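Local coordinates for protein xylulose kinase (Bifidobacterium adolescentis ATCC 15703, PDB 3I8B) that probably catalyses the ATP-dependent phosphorylation of D-xylulose to D-xylulose 5-phosphate, as a member of the FGGY family of carbohydrate kinases, at residues 61-66 with 259-264; 96-101 with 144-149. One frame throughout, in Å; residues are numbered along the deposited sequence.

Overall arrangement
Both contacts belong to the FGGY N-terminal domain but lie far apart in it, with centres 41 Å apart and nearest atoms about 28 Å apart. Contact 1 (61-66 with 259-264) sits at the edge of the molecule, where the chain enters two parallel neighbours of the five-stranded sheet of this domain, strands 65-72 and 267-273. Beyond the far ends of those strands come His75, a predicted substrate-binding residue, and Asp274, the predicted proton acceptor. Contact 2 (96-101 with 144-149) joins two helices near that site: the side chain of Lys146 is about 6 Å from that of His75. In sequence, contact 2 falls between the two segments of contact 1.

Contact 1: residues 61-66 with 259-264; sequences GLDDVS and GKNVEG
Lys260 holds CG between its own backbone N and carbonyl carbon (chi1 81°), and its extended chain runs side by side with Asp63, whose CG stands anti to its carbonyl carbon. Lys260 CE approaches Asp63 OD2 to 3.7 Å, while Lys260 NZ stays 4.1 Å from that oxygen, so the opposite charges probably attract without making a salt bridge. A water bridges Asp63 OD1 and Lys260 N. The two backbones are joined more directly. Each segment forms a type I beta turn, Leu62 to Val65 and Gly259 to Val262, the first leading into strand 65-72 of the actin-like FGGY N-terminal domain, the second lying shortly before strand 267-273. Gly259 N donates an almost straight bond to Leu62 O (2.9 Å, 172°); Val65 N, closing its own turn, reaches this oxygen from the opposite face of the carbonyl plane. Asn261 N binds Asp63 O at 3.0 Å. Glycine suits position 259 because its phi is positive and a CB would crowd Val65 O, a buried oxygen without a partner in the model. Branched Val262 fills the junction, its CG1 3.4 Å from Asp64 C and its CG2 3.9 Å from Ser66 OG. Asp64 makes a salt bridge with Arg31.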
loop_
_atom_site.group_PDB
_atom_site.type_symbol
_atom_site.label_atom_id
_atom_site.label_comp_id
_atom_site.label_asym_id
_atom_site.label_seq_id
_atom_site.Cartn_x
_atom_site.Cartn_y
_atom_site.Cartn_z
ATOM N N GLY A 61 15.853 13.007 -19.452
ATOM C CA GLY A 61 16.061 11.733 -20.120
ATOM C C GLY A 61 16.778 10.746 -19.228
ATOM O O GLY A 61 17.185 11.088 -18.113
ATOM N N LEU A 62 16.928 9.521 -19.730
ATOM C CA LEU A 62 17.516 8.423 -18.983
ATOM C C LEU A 62 18.632 7.726 -19.785
ATOM O O LEU A 62 18.947 6.562 -19.537
ATOM C CB LEU A 62 16.432 7.397 -18.639
ATOM C CG LEU A 62 15.144 7.907 -17.991
ATOM C CD1 LEU A 62 14.097 6.805 -17.871
ATOM C CD2 LEU A 62 15.464 8.505 -16.634
ATOM N N ASP A 63 19.214 8.429 -20.747
ATOM C CA ASP A 63 20.233 7.836 -21.610
ATOM C C ASP A 63 21.465 7.412 -20.809
ATOM O O ASP A 63 22.207 6.531 -21.235
ATOM C CB ASP A 63 20.689 8.819 -22.683
ATOM C CG ASP A 63 19.612 9.151 -23.686
ATOM O OD1 ASP A 63 18.608 8.400 -23.810
ATOM O OD2 ASP A 63 19.795 10.177 -24.375
ATOM N N ASP A 64 21.684 8.053 -19.663
ATOM C CA ASP A 64 22.844 7.755 -18.828
ATOM C C ASP A 64 22.504 6.894 -17.611
ATOM O O ASP A 64 23.258 6.861 -16.634
ATOM C CB ASP A 64 23.519 9.055 -18.373
ATOM C CG ASP A 64 22.550 10.013 -17.665
ATOM O OD1 ASP A 64 21.342 9.703 -17.561
ATOM O OD2 ASP A 64 23.001 11.093 -17.222
ATOM N N VAL A 65 21.378 6.188 -17.675
ATOM C CA VAL A 65 20.902 5.432 -16.525
ATOM C C VAL A 65 21.126 3.924 -16.704
ATOM O O VAL A 65 20.816 3.367 -17.758
ATOM C CB VAL A 65 19.415 5.765 -16.232
ATOM C CG1 VAL A 65 18.862 4.877 -15.147
ATOM C CG2 VAL A 65 19.282 7.248 -15.855
ATOM N N SER A 66 21.658 3.288 -15.653
ATOM C CA SER A 66 22.095 1.884 -15.660
ATOM C C SER A 66 21.087 0.864 -15.097
ATOM O O SER A 66 21.174 -0.332 -15.377
ATOM C CB SER A 66 23.413 1.764 -14.892
ATOM O OG SER A 66 24.468 2.382 -15.607
ATOM N N GLY A 259 19.234 4.002 -20.946
ATOM C CA GLY A 259 20.494 3.271 -21.030
ATOM C C GLY A 259 21.280 3.240 -22.336
ATOM O O GLY A 259 22.282 2.529 -22.407
ATOM N N LYS A 260 20.871 3.982 -23.372
ATOM C CA LYS A 260 21.610 3.892 -24.642
ATOM C C LYS A 260 23.089 4.309 -24.535
ATOM O O LYS A 260 23.920 3.848 -25.318
ATOM C CB LYS A 260 20.917 4.648 -25.779
ATOM C CG LYS A 260 21.157 6.142 -25.794
ATOM C CD LYS A 260 20.406 6.799 -26.939
ATOM C CE LYS A 260 20.969 8.184 -27.236
ATOM N NZ LYS A 260 20.144 8.913 -28.252
ATOM N N ASN A 261 23.409 5.166 -23.568
ATOM C CA ASN A 261 24.777 5.664 -23.392
ATOM C C ASN A 261 25.521 5.061 -22.202
ATOM O O ASN A 261 26.475 5.657 -21.707
ATOM C CB ASN A 261 24.804 7.202 -23.287
ATOM C CG ASN A 261 24.406 7.885 -24.584
ATOM O OD1 ASN A 261 24.618 7.342 -25.663
ATOM N ND2 ASN A 261 23.814 9.081 -24.484
ATOM N N VAL A 262 25.094 3.892 -21.730
ATOM C CA VAL A 262 25.835 3.211 -20.666
ATOM C C VAL A 262 26.168 1.768 -21.056
ATOM O O VAL A 262 25.448 1.161 -21.857
ATOM C CB VAL A 262 25.047 3.171 -19.338
ATOM C CG1 VAL A 262 24.559 4.557 -18.953
ATOM C CG2 VAL A 262 23.877 2.222 -19.461
ATOM N N GLU A 263 27.260 1.248 -20.482
ATOM C CA GLU A 263 27.691 -0.144 -20.637
ATOM C C GLU A 263 26.604 -1.093 -20.178
ATOM O O GLU A 263 26.247 -1.101 -19.000
ATOM C CB GLU A 263 28.933 -0.437 -19.781
ATOM C CG GLU A 263 30.247 0.201 -20.246
ATOM C CD GLU A 263 30.538 -0.023 -21.727
ATOM O OE1 GLU A 263 30.221 0.896 -22.511
ATOM O OE2 GLU A 263 31.075 -1.098 -22.105
ATOM N N GLY A 264 26.081 -1.888 -21.104
ATOM C CA GLY A 264 25.099 -2.904 -20.772
ATOM C C GLY A 264 23.662 -2.410 -20.786
ATOM O O GLY A 264 22.744 -3.162 -20.451
HETATM O O HOH W 1 18.334 5.650 -23.699
HETATM O O HOH W 2 26.232 0.389 -16.426
#

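Contact 2: residues 96-101 with 144-149; sequences TSSAPQ and LTKVAW
The start of helix 99-110 packs against helix 143-153 near the predicted sugar-binding His75, and Ser98, at the N-cap position of the first helix, turns its hydroxyl to the second. Its OG lies between the backbone N and the carbonyl carbon (chi1 58°), where it makes no capping bond but joins a short chain of hydrogen bonds: Lys146 NZ donates to Ser98 OG at 3.1 Å, and Ser98 OG donates to Thr145 OG1 at 2.9 Å. Serine suits this buried place because one small hydroxyl can accept and donate at once. The chain continues outside the two segments, with Thr145 OG1 bonded to Tyr142 O and the ammonium of Lys146 held by a salt bridge to Asp95 and a bond to Ala140 O. An alanine in place of Ser98 would probably leave Lys146 NZ without one of its acceptors and Thr145 OG1 without this donor, with NZ still held by Asp95. This helix pair belongs to the FGGY N-terminal domain, and Leu144 and Ala148 also touch helix 214-225. Gln101 lies across the Ala148-Trp149 side of helix 143-153. With CG anti to its carbonyl carbon, it sets CG 3.6 Å from Ala148 CB, a short methyl that leaves room for it, and the bend at chi2 (76°) carries CD against Trp149 CA and CB. Its amide plane stands 80° to the indole of Trp149, with Gln101 NE2 at the ring edge, 3.5 Å from Trp149 CD1; the same nitrogen makes a weak bond to Ser98 O. Ser97 CB lies over one face of the indole, offset toward the rim, in a CH-pi contact 4.2 Å from the centroid of the five-membered ring of Trp149. A water in the plane of that ring donates to Ser97 O and accepts weakly from Trp149 NE1.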
loop_
_atom_site.group_PDB
_atom_site.type_symbol
_atom_site.label_atom_id
_atom_site.label_comp_id
_atom_site.label_asym_id
_atom_site.label_seq_id
_atom_site.Cartn_x
_atom_site.Cartn_y
_atom_site.Cartn_z
ATOM N N THR A 96 -14.648 2.077 -5.828
ATOM C CA THR A 96 -15.527 1.322 -4.931
ATOM C C THR A 96 -16.591 0.522 -5.692
ATOM O O THR A 96 -17.473 -0.075 -5.077
ATOM C CB THR A 96 -16.276 2.252 -3.975
ATOM O OG1 THR A 96 -17.009 3.216 -4.745
ATOM C CG2 THR A 96 -15.307 2.958 -3.059
ATOM N N SER A 97 -16.521 0.547 -7.019
ATOM C CA SER A 97 -17.409 -0.248 -7.869
ATOM C C SER A 97 -17.464 -1.721 -7.458
ATOM O O SER A 97 -18.520 -2.344 -7.513
ATOM C CB SER A 97 -16.952 -0.186 -9.332
ATOM O OG SER A 97 -17.113 1.109 -9.882
ATOM N N SER A 98 -16.319 -2.268 -7.054
ATOM C CA SER A 98 -16.173 -3.701 -6.843
ATOM C C SER A 98 -16.532 -4.140 -5.429
ATOM O O SER A 98 -16.312 -5.300 -5.060
ATOM C CB SER A 98 -14.733 -4.124 -7.167
ATOM O OG SER A 98 -13.821 -3.409 -6.353
ATOM N N ALA A 99 -17.069 -3.214 -4.637
ATOM C CA ALA A 99 -17.475 -3.528 -3.271
ATOM C C ALA A 99 -18.408 -4.754 -3.142
ATOM O O ALA A 99 -18.214 -5.585 -2.253
ATOM C CB ALA A 99 -18.103 -2.295 -2.606
ATOM N N PRO A 100 -19.424 -4.868 -4.016
ATOM C CA PRO A 100 -20.293 -6.051 -3.941
ATOM C C PRO A 100 -19.509 -7.326 -4.183
ATOM O O PRO A 100 -19.740 -8.328 -3.503
ATOM C CB PRO A 100 -21.299 -5.828 -5.075
ATOM C CG PRO A 100 -21.328 -4.344 -5.264
ATOM C CD PRO A 100 -19.913 -3.893 -5.008
ATOM N N GLN A 101 -18.573 -7.279 -5.128
ATOM C CA GLN A 101 -17.768 -8.440 -5.442
ATOM C C GLN A 101 -16.859 -8.833 -4.265
ATOM O O GLN A 101 -16.666 -10.012 -3.999
ATOM C CB GLN A 101 -16.972 -8.209 -6.722
ATOM C CG GLN A 101 -17.836 -8.285 -7.986
ATOM C CD GLN A 101 -18.686 -7.044 -8.202
ATOM O OE1 GLN A 101 -19.723 -7.099 -8.864
ATOM N NE2 GLN A 101 -18.244 -5.918 -7.656
ATOM N N LEU A 144 -8.401 -8.873 -7.577
ATOM C CA LEU A 144 -9.365 -9.935 -7.865
ATOM C C LEU A 144 -10.798 -9.396 -7.883
ATOM O O LEU A 144 -11.617 -9.836 -8.684
ATOM C CB LEU A 144 -9.259 -11.076 -6.851
ATOM C CG LEU A 144 -10.133 -12.303 -7.146
ATOM C CD1 LEU A 144 -9.764 -12.928 -8.502
ATOM C CD2 LEU A 144 -9.996 -13.336 -6.032
ATOM N N THR A 145 -11.100 -8.442 -7.007
ATOM C CA THR A 145 -12.470 -7.920 -6.933
ATOM C C THR A 145 -12.822 -7.151 -8.201
ATOM O O THR A 145 -13.970 -7.184 -8.647
ATOM C CB THR A 145 -12.726 -7.057 -5.683
ATOM O OG1 THR A 145 -12.190 -5.741 -5.879
ATOM C CG2 THR A 145 -12.087 -7.704 -4.454
ATOM N N LYS A 146 -11.821 -6.498 -8.794
ATOM C CA LYS A 146 -12.010 -5.757 -10.042
ATOM C C LYS A 146 -12.307 -6.716 -11.192
ATOM O O LYS A 146 -13.210 -6.478 -12.007
ATOM C CB LYS A 146 -10.764 -4.933 -10.392
ATOM C CG LYS A 146 -10.250 -4.022 -9.290
ATOM C CD LYS A 146 -11.362 -3.130 -8.704
ATOM C CE LYS A 146 -10.741 -2.009 -7.873
ATOM N NZ LYS A 146 -11.775 -1.232 -7.135
ATOM N N VAL A 147 -11.544 -7.801 -11.246
ATOM C CA VAL A 147 -11.737 -8.809 -12.279
ATOM C C VAL A 147 -13.124 -9.418 -12.138
ATOM O O VAL A 147 -13.829 -9.582 -13.121
ATOM C CB VAL A 147 -10.671 -9.912 -12.217
ATOM C CG1 VAL A 147 -10.945 -10.982 -13.294
ATOM C CG2 VAL A 147 -9.269 -9.302 -12.377
ATOM N N ALA A 148 -13.502 -9.735 -10.903
ATOM C CA ALA A 148 -14.864 -10.166 -10.583
ATOM C C ALA A 148 -15.929 -9.206 -11.112
ATOM O O ALA A 148 -16.922 -9.627 -11.704
ATOM C CB ALA A 148 -15.021 -10.326 -9.087
ATOM N N TRP A 149 -15.720 -7.916 -10.887
ATOM C CA TRP A 149 -16.680 -6.910 -11.291
ATOM C C TRP A 149 -16.824 -6.903 -12.810
ATOM O O TRP A 149 -17.931 -6.776 -13.350
ATOM C CB TRP A 149 -16.254 -5.525 -10.784
ATOM C CG TRP A 149 -17.205 -4.447 -11.213
ATOM C CD1 TRP A 149 -18.230 -3.918 -10.481
ATOM C CD2 TRP A 149 -17.239 -3.789 -12.486
ATOM N NE1 TRP A 149 -18.892 -2.966 -11.214
ATOM C CE2 TRP A 149 -18.300 -2.862 -12.447
ATOM C CE3 TRP A 149 -16.455 -3.876 -13.648
ATOM C CZ2 TRP A 149 -18.611 -2.038 -13.530
ATOM C CZ3 TRP A 149 -16.764 -3.067 -14.723
ATOM C CH2 TRP A 149 -17.835 -2.156 -14.656
HETATM O O HOH W 3 -20.976 -2.550 -8.689
#